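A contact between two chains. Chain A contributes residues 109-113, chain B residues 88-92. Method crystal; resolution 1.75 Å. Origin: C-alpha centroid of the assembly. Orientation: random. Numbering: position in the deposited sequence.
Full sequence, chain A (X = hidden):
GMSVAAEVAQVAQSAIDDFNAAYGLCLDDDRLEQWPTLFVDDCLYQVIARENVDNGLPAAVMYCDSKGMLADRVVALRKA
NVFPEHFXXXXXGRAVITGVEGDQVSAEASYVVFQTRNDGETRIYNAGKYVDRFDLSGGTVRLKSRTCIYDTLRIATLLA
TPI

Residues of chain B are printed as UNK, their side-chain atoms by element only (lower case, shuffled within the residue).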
# COMPACT_ATOMS: atom_id res chain seq x y z
N ALA A 109 -7.70 -6.92 5.66
CA ALA A 109 -6.72 -6.12 4.92
C ALA A 109 -6.37 -4.86 5.71
O ALA A 109 -7.27 -4.18 6.23
CB ALA A 109 -7.27 -5.76 3.54
N SER A 110 -5.08 -4.58 5.84
CA SER A 110 -4.62 -3.36 6.48
C SER A 110 -4.92 -2.18 5.59
O SER A 110 -4.98 -2.31 4.38
CB SER A 110 -3.11 -3.39 6.76
OG SER A 110 -2.84 -4.36 7.77
N TYR A 111 -5.14 -1.03 6.21
CA TYR A 111 -5.37 0.23 5.49
C TYR A 111 -4.85 1.44 6.26
O TYR A 111 -4.73 1.43 7.49
CB TYR A 111 -6.88 0.43 5.19
CG TYR A 111 -7.69 0.80 6.43
CD1 TYR A 111 -7.68 2.10 6.94
CD2 TYR A 111 -8.38 -0.18 7.15
CE1 TYR A 111 -8.38 2.41 8.12
CE2 TYR A 111 -9.04 0.14 8.37
CZ TYR A 111 -9.02 1.42 8.84
OH TYR A 111 -9.62 1.74 10.05
N VAL A 112 -4.55 2.49 5.51
CA VAL A 112 -4.30 3.80 6.08
C VAL A 112 -5.02 4.80 5.24
O VAL A 112 -4.93 4.77 4.01
CB VAL A 112 -2.82 4.15 6.19
CG1 VAL A 112 -2.66 5.57 6.75
CG2 VAL A 112 -2.09 3.14 7.12
N VAL A 113 -5.76 5.69 5.91
CA VAL A 113 -6.40 6.82 5.26
C VAL A 113 -5.58 8.06 5.61
O VAL A 113 -5.31 8.34 6.79
CB VAL A 113 -7.87 7.06 5.75
CG1 VAL A 113 -8.45 8.27 5.01
CG2 VAL A 113 -8.72 5.82 5.56
N UNK B 88 1.03 -1.25 15.89
CA UNK B 88 1.71 -1.16 14.61
C UNK B 88 0.81 -1.51 13.47
O UNK B 88 -0.09 -2.36 13.60
o UNK B 88 4.43 -0.50 15.58
c UNK B 88 2.93 -2.08 14.59
c UNK B 88 3.99 -1.66 15.58
n UNK B 88 4.26 -2.53 16.55
N UNK B 89 1.12 -0.94 12.31
CA UNK B 89 0.37 -1.16 11.10
C UNK B 89 1.37 -1.17 9.94
O UNK B 89 2.04 -0.17 9.70
c UNK B 89 -1.49 -0.12 9.73
c UNK B 89 -2.31 -1.35 9.83
c UNK B 89 -3.42 -2.62 11.61
n UNK B 89 -2.93 -1.48 11.15
n UNK B 89 -4.01 -2.67 12.77
n UNK B 89 -3.33 -3.72 10.88
c UNK B 89 -0.61 -0.01 10.91
N UNK B 90 1.43 -2.29 9.21
CA UNK B 90 2.27 -2.39 7.99
C UNK B 90 1.40 -2.18 6.74
O UNK B 90 0.30 -2.76 6.62
c UNK B 90 5.29 -4.49 8.46
n UNK B 90 3.87 -4.30 10.11
c UNK B 90 2.87 -3.81 7.85
c UNK B 90 4.02 -4.10 8.75
c UNK B 90 5.03 -4.65 10.64
n UNK B 90 5.93 -4.75 9.66
N UNK B 91 1.91 -1.39 5.81
CA UNK B 91 1.47 -1.46 4.45
C UNK B 91 2.66 -1.90 3.60
O UNK B 91 3.73 -1.28 3.63
c UNK B 91 -1.63 -0.59 4.25
c UNK B 91 0.87 -0.14 3.93
c UNK B 91 -0.78 1.71 3.95
c UNK B 91 -0.46 0.35 4.55
N UNK B 92 2.48 -2.97 2.85
CA UNK B 92 3.54 -3.53 2.03
C UNK B 92 3.14 -3.47 0.55
O UNK B 92 2.05 -3.92 0.15
c UNK B 92 4.25 -6.45 4.62
c UNK B 92 5.06 -5.56 1.68
c UNK B 92 4.14 -5.02 3.99
c UNK B 92 3.87 -5.00 2.47
O HOH W 1 -0.30 -5.27 7.63

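Position 88 of chain B carries four side-chain atoms: two carbons in line, the second bonded to one oxygen and one nitrogen. That planar end is a carboxamide one methylene from CA. Its nearest side-chain atom, CB, is 9.2 Å from OG of Ser110(A), so no contact is made. The count and the short linker identify Asn88(B), which takes no part in the contact.

Position 89 has seven side-chain atoms: three carbons in a row, a nitrogen, then a carbon bearing two further nitrogens. A three-carbon chain ending in a CN3 group is a guanidinium side chain. Its CA-to-CB bond points toward chain A, and one terminal nitrogen lies 3.2 Å from OG of Ser110(A). The residue is Arg89(B), and that nitrogen is NH1. With hydrogens placed, NH1 donates to OG of Ser110(A) at an N-H...acceptor angle of 149°; OG sits at the edge of the guanidinium, near its plane, where the N-H bonds are directed. Chi1 is t, whereas chi2 and chi3 are both p, so the chain is folded rather than extended. Its aliphatic part also packs, with CG of Arg89(B) 4.2 Å from CG2 of Val112(A).

Position 90 shows one carbon leading into a five-membered ring of three carbons and two nitrogens. Its CA-to-CB bond points away from chain A, as expected when neighbouring side chains alternate along a strand, and the side chain makes no contact with the chain A stretch. The backbone makes the contact instead: O of position 90 lies 3.5 Å from CB of Ser110(A). The ring is an imidazole, so the residue is His90(B), and both ring nitrogens are hydrogen-bonded elsewhere in the structure. O of His90(B) also accepts a hydrogen bond from O of water 1 at 2.8 Å; the same water oxygen accepts from OG of Ser110(A) at 2.7 Å.

Position 91 has four carbons and no heteroatom, with the fork at the second carbon. One terminal methyl is 3.7 Å from CG2 of Val112(A), and the other is 3.8 Å from O of Ser110(A). The late fork identifies Leu91(B), these methyls being CD1 and CD2 respectively. CA-to-CB runs sideways, but the side chain, with chi1 m and chi2 t, brings its end nearer. CD2 of Leu91(B) also lies 4.0 Å from CA of Tyr111(A).

Position 92 also has four carbons, but forks at the first, with one arm two carbons long; the first carbon of that arm, its nearest side-chain atom, is 7.9 Å from CB of Ser110(A), so it touches nothing on chain A. This is Ile92(B).

The two strands cross at 96°, with axes 6.8 Å apart at closest approach. They therefore meet over a short patch, burying 248 Å² in total, and the register centres on Ser110(A) and Leu91(B), whose CA atoms are 6.7 Å apart. The OG of Ser110(A) links the polar elements: it accepts from NH1 of Arg89(B) and donates to the water that bridges to O of His90(B). Beside this small network, Val112(A) and Leu91(B) supply the apolar packing.

Chain B (88-92) NRHLI
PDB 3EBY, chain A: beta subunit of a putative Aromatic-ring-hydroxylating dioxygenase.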